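Local coordinates for protein isomaltose glucohydrolase (Kribbella flavida, PDB 5Z3E) that hydrolyses the alpha-1,6-glucosidic linkage of isomaltose from its non-reducing end, yielding beta-D-glucose and D-glucose, at residues A[351-355]-A[379-385]; A[321-325]-A[387-391]; A[46-50]-A[84-89]; A[297-301]-A[338-342]. The protein carries 1 engineered substitution. All blocks are in the same frame, centred on the assembly; numbering follows the deposited sequence.

Contact 1: A[351-355]-A[379-385]; sequences GDLPA and TPLLWSH. Engineered in segment 351-355: A355 (natural residue Glu).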
loop_
_atom_site.group_PDB
_atom_site.type_symbol
_atom_site.label_atom_id
_atom_site.label_comp_id
_atom_site.label_asym_id
_atom_site.label_seq_id
_atom_site.Cartn_x
_atom_site.Cartn_y
_atom_site.Cartn_z
ATOM N N GLY A 351 14.466 -15.571 -9.022
ATOM C CA GLY A 351 13.111 -15.496 -8.432
ATOM C C GLY A 351 12.721 -14.121 -8.009
ATOM O O GLY A 351 11.623 -13.927 -7.489
ATOM N N ASP A 352 13.606 -13.138 -8.218
ATOM C CA ASP A 352 13.290 -11.784 -7.742
ATOM C C ASP A 352 12.293 -11.104 -8.660
ATOM O O ASP A 352 12.340 -11.239 -9.900
ATOM C CB ASP A 352 14.569 -10.939 -7.678
ATOM C CG ASP A 352 15.523 -11.350 -6.595
ATOM O OD1 ASP A 352 15.125 -12.083 -5.670
ATOM O OD2 ASP A 352 16.664 -10.879 -6.650
ATOM N N LEU A 353 11.398 -10.322 -8.047
ATOM C CA LEU A 353 10.365 -9.609 -8.766
ATOM C C LEU A 353 10.699 -8.136 -8.828
ATOM O O LEU A 353 10.958 -7.508 -7.778
ATOM C CB LEU A 353 8.994 -9.782 -8.093
ATOM C CG LEU A 353 8.384 -11.172 -8.208
ATOM C CD1 LEU A 353 7.232 -11.306 -7.240
ATOM C CD2 LEU A 353 7.927 -11.457 -9.622
ATOM N N PRO A 354 10.701 -7.553 -10.011
ATOM C CA PRO A 354 10.961 -6.125 -10.157
ATOM C C PRO A 354 9.757 -5.300 -9.710
ATOM O O PRO A 354 8.639 -5.820 -9.561
ATOM C CB PRO A 354 11.172 -5.942 -11.649
ATOM C CG PRO A 354 10.365 -6.993 -12.213
ATOM C CD PRO A 354 10.416 -8.190 -11.303
ATOM N N ALA A 355 9.978 -3.993 -9.574
ATOM C CA ALA A 355 8.848 -3.087 -9.384
ATOM C C ALA A 355 7.903 -3.119 -10.593
ATOM O O ALA A 355 6.687 -3.139 -10.465
ATOM C CB ALA A 355 9.333 -1.681 -9.146
ATOM N N THR A 379 14.879 -4.157 -8.327
ATOM C CA THR A 379 14.683 -5.591 -8.305
ATOM C C THR A 379 15.637 -6.206 -7.289
ATOM O O THR A 379 16.838 -6.028 -7.433
ATOM C CB THR A 379 14.949 -6.205 -9.663
ATOM O OG1 THR A 379 14.304 -5.522 -10.730
ATOM C CG2 THR A 379 14.632 -7.672 -9.686
ATOM N N PRO A 380 15.150 -6.936 -6.295
ATOM C CA PRO A 380 13.734 -7.122 -5.949
ATOM C C PRO A 380 13.133 -5.860 -5.338
ATOM O O PRO A 380 13.808 -5.112 -4.632
ATOM C CB PRO A 380 13.789 -8.210 -4.871
ATOM C CG PRO A 380 15.131 -7.991 -4.188
ATOM C CD PRO A 380 16.053 -7.545 -5.285
ATOM N N LEU A 381 11.855 -5.642 -5.609
ATOM C CA LEU A 381 11.072 -4.696 -4.829
ATOM C C LEU A 381 10.333 -5.526 -3.776
ATOM O O LEU A 381 9.559 -6.408 -4.116
ATOM C CB LEU A 381 10.060 -3.968 -5.718
ATOM C CG LEU A 381 9.320 -2.862 -4.969
ATOM C CD1 LEU A 381 10.201 -1.653 -4.753
ATOM C CD2 LEU A 381 8.025 -2.469 -5.667
ATOM N N LEU A 382 10.589 -5.264 -2.490
ATOM C CA LEU A 382 9.973 -6.118 -1.479
ATOM C C LEU A 382 8.453 -6.120 -1.566
ATOM O O LEU A 382 7.824 -7.151 -1.413
ATOM C CB LEU A 382 10.462 -5.803 -0.066
ATOM C CG LEU A 382 11.720 -6.544 0.390
ATOM C CD1 LEU A 382 12.946 -6.119 -0.383
ATOM C CD2 LEU A 382 11.937 -6.375 1.866
ATOM N N TRP A 383 7.867 -4.957 -1.855
ATOM C CA TRP A 383 6.421 -4.841 -1.989
ATOM C C TRP A 383 5.891 -5.768 -3.096
ATOM O O TRP A 383 4.830 -6.365 -2.963
ATOM C CB TRP A 383 6.068 -3.372 -2.213
ATOM C CG TRP A 383 4.599 -3.015 -2.194
ATOM C CD1 TRP A 383 3.545 -3.810 -1.882
ATOM C CD2 TRP A 383 4.057 -1.730 -2.541
ATOM N NE1 TRP A 383 2.370 -3.100 -2.026
ATOM C CE2 TRP A 383 2.657 -1.817 -2.430
ATOM C CE3 TRP A 383 4.616 -0.519 -2.968
ATOM C CZ2 TRP A 383 1.817 -0.767 -2.749
ATOM C CZ3 TRP A 383 3.761 0.521 -3.306
ATOM C CH2 TRP A 383 2.388 0.381 -3.208
ATOM N N SER A 384 6.642 -5.936 -4.185
ATOM C CA SER A 384 6.226 -6.904 -5.209
ATOM C C SER A 384 6.071 -8.301 -4.617
ATOM O O SER A 384 5.088 -8.992 -4.888
ATOM C CB SER A 384 7.230 -6.963 -6.355
ATOM O OG SER A 384 7.205 -5.789 -7.114
ATOM N N HIS A 385 7.066 -8.717 -3.845
ATOM C CA HIS A 385 7.021 -9.999 -3.180
ATOM C C HIS A 385 5.919 -10.108 -2.141
ATOM O O HIS A 385 5.266 -11.142 -2.019
ATOM C CB HIS A 385 8.396 -10.329 -2.591
ATOM C CG HIS A 385 9.418 -10.641 -3.647
ATOM N ND1 HIS A 385 9.465 -11.879 -4.262
ATOM C CD2 HIS A 385 10.369 -9.889 -4.248
ATOM C CE1 HIS A 385 10.407 -11.865 -5.174
ATOM N NE2 HIS A 385 10.986 -10.670 -5.203
HETATM O O HOH W 1 5.464 -3.869 -8.173
#
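The loop carrying the position inferred to be the catalytic base of this glycoside hydrolase family 15 (alpha/alpha)6 barrel lies along the start of helix 382-394, with L353, P354 and A355 meeting L381, S384 and H385. A355 is an engineered alanine; the natural residue is the glutamate inferred to be the proton acceptor. L381 N, at the N-cap position, donates to L353 O at 3.0 Å, nearly in line with that carbonyl. The CA-H of P380, which follows a cis peptide bond, approaches the same oxygen. One turn on, S384 OG donates to P354 O at 2.8 Å from above the carbonyl plane, 45° out of it.

L353 CB lies over one face of the H385 ring, 4.0 Å from its centroid and displaced toward the rim, while L353 CD1 passes near ND1. L353 CG is turned anti to its own carbonyl carbon (chi1 -70°), which carries the isobutyl group across the imidazole. G351 O meets the ring at its edge, 3.3 Å from H385 CE1, and S45 is hydrogen-bonded to ND1, so the ring is held on several sides. With an alanine in place of H385, L353 would probably face a gap where the ring now lies, and S45 would lose its bond to ND1. D352 runs alongside P380, its OD2 3.7 Å from P380 CD, while OD1 is hydrogen-bonded to H44. One water donates both to A355 O at 2.7 Å and to S384 OG at 2.8 Å.

Contact 2: A[321-325]-A[387-391]; sequences ALLGW and MYLIL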
loop_
_atom_site.group_PDB
_atom_site.type_symbol
_atom_site.label_atom_id
_atom_site.label_comp_id
_atom_site.label_asym_id
_atom_site.label_seq_id
_atom_site.Cartn_x
_atom_site.Cartn_y
_atom_site.Cartn_z
ATOM N N ALA A 321 -1.005 -7.655 -8.897
ATOM C CA ALA A 321 -1.359 -8.444 -7.733
ATOM C C ALA A 321 -2.588 -7.867 -7.051
ATOM O O ALA A 321 -3.469 -8.603 -6.613
ATOM C CB ALA A 321 -0.202 -8.484 -6.755
ATOM N N LEU A 322 -2.637 -6.543 -6.911
ATOM C CA LEU A 322 -3.781 -5.881 -6.301
ATOM C C LEU A 322 -5.071 -6.156 -7.071
ATOM O O LEU A 322 -6.123 -6.433 -6.482
ATOM C CB LEU A 322 -3.487 -4.380 -6.237
ATOM C CG LEU A 322 -4.567 -3.519 -5.647
ATOM C CD1 LEU A 322 -4.848 -3.863 -4.198
ATOM C CD2 LEU A 322 -4.156 -2.061 -5.798
ATOM N N LEU A 323 -5.006 -6.049 -8.401
ATOM C CA LEU A 323 -6.180 -6.344 -9.208
ATOM C C LEU A 323 -6.556 -7.817 -9.056
ATOM O O LEU A 323 -7.736 -8.142 -8.883
ATOM C CB LEU A 323 -5.971 -5.943 -10.669
ATOM C CG LEU A 323 -7.187 -6.142 -11.566
ATOM C CD1 LEU A 323 -8.430 -5.409 -11.072
ATOM C CD2 LEU A 323 -6.856 -5.704 -12.989
ATOM N N GLY A 324 -5.568 -8.711 -9.106
ATOM C CA GLY A 324 -5.861 -10.115 -8.926
ATOM C C GLY A 324 -6.535 -10.426 -7.592
ATOM O O GLY A 324 -7.458 -11.240 -7.525
ATOM N N TRP A 325 -6.052 -9.787 -6.520
ATOM C CA TRP A 325 -6.620 -9.963 -5.180
ATOM C C TRP A 325 -8.088 -9.559 -5.202
ATOM O O TRP A 325 -8.960 -10.234 -4.680
ATOM C CB TRP A 325 -5.789 -9.111 -4.239
ATOM C CG TRP A 325 -6.132 -9.132 -2.774
ATOM C CD1 TRP A 325 -7.022 -9.908 -2.086
ATOM C CD2 TRP A 325 -5.486 -8.310 -1.804
ATOM N NE1 TRP A 325 -6.956 -9.600 -0.746
ATOM C CE2 TRP A 325 -6.027 -8.629 -0.550
ATOM C CE3 TRP A 325 -4.501 -7.327 -1.881
ATOM C CZ2 TRP A 325 -5.602 -7.990 0.631
ATOM C CZ3 TRP A 325 -4.089 -6.706 -0.736
ATOM C CH2 TRP A 325 -4.629 -7.032 0.500
ATOM N N MET A 387 3.052 -8.506 -2.163
ATOM C CA MET A 387 1.791 -8.618 -2.874
ATOM C C MET A 387 1.610 -9.986 -3.524
ATOM O O MET A 387 0.501 -10.520 -3.570
ATOM C CB MET A 387 1.643 -7.536 -3.940
ATOM C CG MET A 387 1.609 -6.156 -3.469
ATOM S SD MET A 387 0.239 -5.799 -2.270
ATOM C CE MET A 387 -1.146 -5.909 -3.318
ATOM N N TYR A 388 2.699 -10.559 -4.037
ATOM C CA TYR A 388 2.640 -11.920 -4.561
ATOM C C TYR A 388 2.164 -12.887 -3.472
ATOM O O TYR A 388 1.273 -13.723 -3.707
ATOM C CB TYR A 388 4.011 -12.352 -5.093
ATOM C CG TYR A 388 3.974 -13.778 -5.575
ATOM C CD1 TYR A 388 3.490 -14.080 -6.825
ATOM C CD2 TYR A 388 4.366 -14.821 -4.742
ATOM C CE1 TYR A 388 3.400 -15.396 -7.241
ATOM C CE2 TYR A 388 4.265 -16.122 -5.133
ATOM C CZ TYR A 388 3.819 -16.423 -6.384
ATOM O OH TYR A 388 3.687 -17.732 -6.809
ATOM N N LEU A 389 2.742 -12.763 -2.276
ATOM C CA LEU A 389 2.325 -13.613 -1.173
ATOM C C LEU A 389 0.856 -13.448 -0.837
ATOM O O LEU A 389 0.164 -14.438 -0.561
ATOM C CB LEU A 389 3.190 -13.367 0.057
ATOM C CG LEU A 389 4.628 -13.869 -0.050
ATOM C CD1 LEU A 389 5.389 -13.466 1.188
ATOM C CD2 LEU A 389 4.661 -15.401 -0.219
ATOM N N ILE A 390 0.354 -12.216 -0.825
ATOM C CA ILE A 390 -1.052 -11.986 -0.542
ATOM C C ILE A 390 -1.928 -12.678 -1.577
ATOM O O ILE A 390 -2.874 -13.373 -1.227
ATOM C CB ILE A 390 -1.373 -10.483 -0.440
ATOM C CG1 ILE A 390 -0.638 -9.845 0.732
ATOM C CG2 ILE A 390 -2.878 -10.283 -0.316
ATOM C CD1 ILE A 390 -0.707 -8.329 0.779
ATOM N N LEU A 391 -1.646 -12.462 -2.860
ATOM C CA LEU A 391 -2.498 -13.035 -3.888
ATOM C C LEU A 391 -2.415 -14.579 -3.879
ATOM O O LEU A 391 -3.429 -15.270 -4.005
ATOM C CB LEU A 391 -2.134 -12.465 -5.254
ATOM C CG LEU A 391 -2.949 -13.019 -6.429
ATOM C CD1 LEU A 391 -4.431 -12.931 -6.192
ATOM C CD2 LEU A 391 -2.536 -12.308 -7.710
#
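W325 and I390 meet face to methyl between two nearly parallel helices of the (alpha/alpha)6 barrel, whose local axes over 321-325 and 387-391 approach to 9.1 Å at a crossing angle of 16°. The branch methyl I390 CG2 sits over the centre of the six-membered ring of W325, 3.4 Å from its centroid, a CH-pi contact almost on the ring normal. I390 presents this methyl because CG2 is anti to the backbone N, while CG1 carries CD1 out past the CZ3-CH2 edge of the indole, 4.0 Å from W325 CZ3.

M387 reaches the same indole from another side. Its chain is bent at both chi2 (-59°) and chi3 (-70°), and this curl brings CE to the ring edge, 3.9 Å from W325 CE3, and equally close to L322 N. The M387 and W325 side chains cross at about a right angle. Nearer the backbones, A321 CB presses on M387 CB at 3.5 Å, tighter than ordinary van der Waals contact. L391 spreads its two methyls over the facing backbone: CD1 is 3.6 Å from W325 N, and CD2 lies beside A321 O. G324 belongs to this surface, since a beta carbon there would run into L391 CD2. No hydrogen bond crosses; the side chains that meet are apolar.

Helix 333-344 closes one flank through I343 on A321 and L340 on Y388, whose hydroxyl bonds to L38 O of helix 32-52. Helix 74-87 packs nearby, with R86 on W325, F79 on M387 and E82 on I390.

Contact 3: A[46-50]-A[84-89]; sequences HAVIT and ISRYGD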
loop_
_atom_site.group_PDB
_atom_site.type_symbol
_atom_site.label_atom_id
_atom_site.label_comp_id
_atom_site.label_asym_id
_atom_site.label_seq_id
_atom_site.Cartn_x
_atom_site.Cartn_y
_atom_site.Cartn_z
ATOM N N HIS A 46 9.194 -15.144 0.626
ATOM C CA HIS A 46 9.423 -15.082 2.056
ATOM C C HIS A 46 10.900 -14.931 2.372
ATOM O O HIS A 46 11.298 -14.126 3.229
ATOM C CB HIS A 46 8.851 -16.316 2.733
ATOM C CG HIS A 46 9.290 -16.441 4.158
ATOM N ND1 HIS A 46 10.319 -17.238 4.543
ATOM C CD2 HIS A 46 8.849 -15.832 5.286
ATOM C CE1 HIS A 46 10.503 -17.098 5.844
ATOM N NE2 HIS A 46 9.618 -16.265 6.326
ATOM N N ALA A 47 11.761 -15.692 1.687
ATOM C CA ALA A 47 13.178 -15.659 1.959
ATOM C C ALA A 47 13.790 -14.311 1.643
ATOM O O ALA A 47 14.596 -13.805 2.425
ATOM C CB ALA A 47 13.895 -16.775 1.188
ATOM N N VAL A 48 13.445 -13.714 0.523
ATOM C CA VAL A 48 14.099 -12.491 0.144
ATOM C C VAL A 48 13.618 -11.318 1.028
ATOM O O VAL A 48 14.401 -10.436 1.365
ATOM C CB VAL A 48 13.997 -12.267 -1.379
ATOM C CG1 VAL A 48 12.595 -11.856 -1.752
ATOM C CG2 VAL A 48 14.974 -11.238 -1.866
ATOM N N ILE A 49 12.356 -11.335 1.451
ATOM C CA ILE A 49 11.868 -10.306 2.359
ATOM C C ILE A 49 12.577 -10.410 3.704
ATOM O O ILE A 49 13.069 -9.421 4.262
ATOM C CB ILE A 49 10.336 -10.405 2.524
ATOM C CG1 ILE A 49 9.612 -9.953 1.251
ATOM C CG2 ILE A 49 9.880 -9.593 3.724
ATOM C CD1 ILE A 49 8.167 -10.381 1.172
ATOM N N THR A 50 12.638 -11.612 4.251
ATOM C CA THR A 50 13.206 -11.771 5.591
ATOM C C THR A 50 14.707 -11.615 5.589
ATOM O O THR A 50 15.268 -11.116 6.567
ATOM C CB THR A 50 12.753 -13.069 6.266
ATOM O OG1 THR A 50 13.142 -14.199 5.474
ATOM C CG2 THR A 50 11.268 -13.084 6.509
ATOM N N ILE A 84 3.850 -11.433 4.700
ATOM C CA ILE A 84 4.630 -12.249 5.611
ATOM C C ILE A 84 3.752 -12.846 6.714
ATOM O O ILE A 84 3.927 -14.003 7.112
ATOM C CB ILE A 84 5.797 -11.415 6.185
ATOM C CG1 ILE A 84 6.820 -11.073 5.094
ATOM C CG2 ILE A 84 6.453 -12.083 7.385
ATOM C CD1 ILE A 84 7.561 -12.282 4.505
ATOM N N SER A 85 2.810 -12.057 7.221
ATOM C CA SER A 85 1.888 -12.524 8.242
ATOM C C SER A 85 1.006 -13.654 7.718
ATOM O O SER A 85 0.807 -14.672 8.390
ATOM C CB SER A 85 1.027 -11.355 8.726
ATOM O OG SER A 85 0.085 -11.792 9.682
ATOM N N ARG A 86 0.507 -13.512 6.493
ATOM C CA ARG A 86 -0.255 -14.589 5.848
ATOM C C ARG A 86 0.578 -15.827 5.646
ATOM O O ARG A 86 0.094 -16.947 5.812
ATOM C CB ARG A 86 -0.813 -14.101 4.513
ATOM C CG ARG A 86 -1.996 -13.164 4.636
ATOM C CD ARG A 86 -2.329 -12.532 3.314
ATOM N NE ARG A 86 -3.566 -11.766 3.280
ATOM C CZ ARG A 86 -4.676 -12.096 2.635
ATOM N NH1 ARG A 86 -4.794 -13.258 2.029
ATOM N NH2 ARG A 86 -5.680 -11.237 2.582
ATOM N N TYR A 87 1.847 -15.654 5.282
ATOM C CA TYR A 87 2.758 -16.771 5.101
ATOM C C TYR A 87 2.982 -17.504 6.403
ATOM O O TYR A 87 3.287 -18.700 6.384
ATOM C CB TYR A 87 4.091 -16.266 4.537
ATOM C CG TYR A 87 5.019 -17.333 4.049
ATOM C CD1 TYR A 87 4.926 -17.786 2.744
ATOM C CD2 TYR A 87 6.000 -17.867 4.848
ATOM C CE1 TYR A 87 5.781 -18.747 2.257
ATOM C CE2 TYR A 87 6.871 -18.869 4.347
ATOM C CZ TYR A 87 6.737 -19.282 3.059
ATOM O OH TYR A 87 7.587 -20.271 2.534
ATOM N N GLY A 88 2.855 -16.819 7.533
ATOM C CA GLY A 88 2.934 -17.423 8.849
ATOM C C GLY A 88 4.170 -17.067 9.639
ATOM O O GLY A 88 4.383 -17.635 10.710
ATOM N N ASP A 89 4.981 -16.128 9.147
ATOM C CA ASP A 89 6.199 -15.747 9.860
ATOM C C ASP A 89 5.855 -14.628 10.858
ATOM O O ASP A 89 6.004 -13.435 10.607
ATOM C CB ASP A 89 7.316 -15.364 8.910
ATOM C CG ASP A 89 8.649 -15.212 9.583
ATOM O OD1 ASP A 89 8.709 -14.999 10.809
ATOM O OD2 ASP A 89 9.676 -15.306 8.857
#
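H46 meets Y87 with its ring and D89 with its NE2, tying helix 32-52 to the end of helix 74-87. The polar link is a histidine-carboxylate hydrogen bond: NE2 of H46 donates to D89 OD2 at 2.7 Å and 167°, on the anti lone pair and in the imidazole plane, although ring and carboxylate planes are 41° apart. The other oxygen, OD1, caps S92 N at the start of helix 90-105.

In the aromatic contact, the H46 and Y87 planes lie 8° from parallel but are slid apart, with centroids separated by 4.5 Å, so the rings barely overlap. Y87 CE2 lies over one imidazole face, 3.4 Å from H46 CG, and H46 CB lies over the Y87 face, 3.7 Å from the centroid. T50 OG1 sits over the other imidazole face, toward the rim, and donates to H46 O at 2.9 Å. A leucine in place of H46 would probably leave D89 OD2 without its donor and Y87 without its flat neighbour.

Apolar contact is made tip to tip by I49 and I84, with I49 CG2 3.6 Å from I84 CD1.

G88, at positive phi, ends helix 74-87 as the C-prime residue of a Schellman motif. Helix 382-394 lies against both partners, through H385 on I49 and L389 on Y87.

Contact 4: A[297-301]-A[338-342]; sequences DVDGG and RHLRW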
loop_
_atom_site.group_PDB
_atom_site.type_symbol
_atom_site.label_atom_id
_atom_site.label_comp_id
_atom_site.label_asym_id
_atom_site.label_seq_id
_atom_site.Cartn_x
_atom_site.Cartn_y
_atom_site.Cartn_z
ATOM N N ASP A 297 -4.773 -2.244 -17.819
ATOM C CA ASP A 297 -4.260 -3.608 -17.764
ATOM C C ASP A 297 -3.964 -4.084 -19.165
ATOM O O ASP A 297 -4.867 -4.190 -19.977
ATOM C CB ASP A 297 -5.293 -4.502 -17.079
ATOM C CG ASP A 297 -4.822 -5.893 -16.776
ATOM O OD1 ASP A 297 -3.744 -6.303 -17.158
ATOM O OD2 ASP A 297 -5.603 -6.588 -16.079
ATOM N N VAL A 298 -2.710 -4.359 -19.458
ATOM C CA VAL A 298 -2.307 -4.881 -20.761
ATOM C C VAL A 298 -1.714 -6.264 -20.530
ATOM O O VAL A 298 -0.669 -6.420 -19.904
ATOM C CB VAL A 298 -1.306 -3.946 -21.460
ATOM C CG1 VAL A 298 -0.851 -4.547 -22.780
ATOM C CG2 VAL A 298 -1.964 -2.588 -21.679
ATOM N N ASP A 299 -2.428 -7.268 -21.019
ATOM C CA ASP A 299 -1.985 -8.646 -20.947
ATOM C C ASP A 299 -1.722 -9.168 -19.552
ATOM O O ASP A 299 -0.948 -10.093 -19.372
ATOM C CB ASP A 299 -0.713 -8.879 -21.819
ATOM C CG ASP A 299 -0.880 -8.466 -23.219
ATOM O OD1 ASP A 299 -1.961 -8.729 -23.787
ATOM O OD2 ASP A 299 0.131 -7.940 -23.777
ATOM N N GLY A 300 -2.385 -8.585 -18.558
ATOM C CA GLY A 300 -2.177 -8.977 -17.181
ATOM C C GLY A 300 -1.286 -8.060 -16.385
ATOM O O GLY A 300 -1.246 -8.186 -15.164
ATOM N N GLY A 301 -0.564 -7.176 -17.060
ATOM C CA GLY A 301 0.334 -6.222 -16.427
ATOM C C GLY A 301 -0.314 -4.857 -16.298
ATOM O O GLY A 301 -0.693 -4.252 -17.308
ATOM N N ARG A 338 -5.061 -15.466 -13.741
ATOM C CA ARG A 338 -4.367 -14.908 -14.887
ATOM C C ARG A 338 -3.349 -13.865 -14.445
ATOM O O ARG A 338 -2.237 -13.789 -14.974
ATOM C CB ARG A 338 -5.357 -14.330 -15.879
ATOM C CG ARG A 338 -4.703 -13.748 -17.121
ATOM C CD ARG A 338 -5.667 -13.466 -18.262
ATOM N NE ARG A 338 -6.594 -12.393 -17.947
ATOM C CZ ARG A 338 -6.376 -11.095 -18.180
ATOM N NH1 ARG A 338 -7.294 -10.213 -17.872
ATOM N NH2 ARG A 338 -5.252 -10.675 -18.761
ATOM N N HIS A 339 -3.733 -13.037 -13.478
ATOM C CA HIS A 339 -2.810 -12.040 -12.959
ATOM C C HIS A 339 -1.681 -12.646 -12.145
ATOM O O HIS A 339 -0.553 -12.187 -12.237
ATOM C CB HIS A 339 -3.610 -10.948 -12.207
ATOM C CG HIS A 339 -4.436 -10.118 -13.144
ATOM N ND1 HIS A 339 -5.695 -10.495 -13.593
ATOM C CD2 HIS A 339 -4.129 -8.986 -13.829
ATOM C CE1 HIS A 339 -6.122 -9.603 -14.477
ATOM N NE2 HIS A 339 -5.193 -8.690 -14.643
ATOM N N LEU A 340 -1.968 -13.682 -11.370
ATOM C CA LEU A 340 -0.926 -14.397 -10.654
ATOM C C LEU A 340 0.108 -14.970 -11.628
ATOM O O LEU A 340 1.317 -14.877 -11.397
ATOM C CB LEU A 340 -1.514 -15.481 -9.781
ATOM C CG LEU A 340 -0.529 -16.208 -8.896
ATOM C CD1 LEU A 340 -0.052 -15.294 -7.773
ATOM C CD2 LEU A 340 -1.127 -17.498 -8.333
ATOM N N ARG A 341 -0.366 -15.584 -12.709
ATOM C CA ARG A 341 0.539 -16.163 -13.710
ATOM C C ARG A 341 1.406 -15.081 -14.343
ATOM O O ARG A 341 2.595 -15.273 -14.570
ATOM C CB ARG A 341 -0.248 -16.920 -14.779
ATOM C CG ARG A 341 -0.932 -18.162 -14.304
ATOM C CD ARG A 341 -1.629 -18.878 -15.467
ATOM N NE ARG A 341 -2.427 -19.999 -14.993
ATOM C CZ ARG A 341 -3.756 -20.009 -14.936
ATOM N NH1 ARG A 341 -4.439 -18.943 -15.354
ATOM N NH2 ARG A 341 -4.379 -21.039 -14.421
ATOM N N TRP A 342 0.796 -13.939 -14.669
ATOM C CA TRP A 342 1.568 -12.840 -15.265
ATOM C C TRP A 342 2.689 -12.388 -14.337
ATOM O O TRP A 342 3.833 -12.209 -14.759
ATOM C CB TRP A 342 0.666 -11.645 -15.630
ATOM C CG TRP A 342 1.435 -10.539 -16.299
ATOM C CD1 TRP A 342 1.702 -10.434 -17.635
ATOM C CD2 TRP A 342 2.095 -9.433 -15.679
ATOM N NE1 TRP A 342 2.458 -9.337 -17.887
ATOM C CE2 TRP A 342 2.727 -8.696 -16.701
ATOM C CE3 TRP A 342 2.207 -8.984 -14.356
ATOM C CZ2 TRP A 342 3.479 -7.551 -16.442
ATOM C CZ3 TRP A 342 2.926 -7.844 -14.114
ATOM C CH2 TRP A 342 3.568 -7.134 -15.147
HETATM O O HOH W 2 -8.003 -7.598 -16.737
HETATM O O HOH W 3 -2.881 -12.205 -19.465
HETATM O O HOH W 4 -5.453 -7.826 -19.421
#
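A tight beta hairpin with a type I' turn from V298 to G301 rests on helix 333-344, its D297, G300 and G301 meeting H339 and W342. The turn is closed by backbone bonds between V298 and G301 in both directions. Its glycines lie flat on the tryptophan: G301 CA stands over the six-membered ring of W342, 3.4 Å from the centroid, and G300 C lies over the same face. A beta carbon on either glycine would strike W342. Indole CG is anti to the backbone N (chi1 -177°), which extends the ring beneath the turn, with CD1 3.2 Å from D299 O.

Beside this CH-pi contact, H339 NE2 donates to D297 OD2 at 2.6 Å and 169°. The acceptor uses its syn lone pair and lies in the ring plane, while the carboxylate itself is turned 52° from the ring. D297 OD1 takes a weak bond from G300 N. The guanidinium of R338 passes over H339 CE1 and reaches the hairpin through water: one water donates to D297 OD2 at 2.7 Å and bonds weakly to NH1, and another accepts from R338 NH2 and donates weakly to D299 O.

H339 ND1 is hydrogen-bonded to the carbonyl of G335. With a carbonyl at ND1 and a carboxylate at NE2, the imidazole is likely to carry both protons, its positive charge balanced by D297.

Helix 382-394 is shared by contacts 1 and 2, whose centres are 13 Å apart and which touch where L353 CD1 packs on Y388 CB at 4.0 Å. Contact 3 joins them from helices 32-52 and 74-87: I49 packs on H385 of contact 1, and Y87 on L389 of contact 2. Contact 4 lies about 11 Å from contact 2, centre to centre, and meets it through L323, but is about 23 Å from contact 3. Contact 1 holds the engineered A355; the side chains of W342 and M387 are about 10 and 11 Å from it. L381's side chain is about 11 Å from that of E198, the inferred proton donor, and about 4 Å from a bound glycerol, probably from crystallisation.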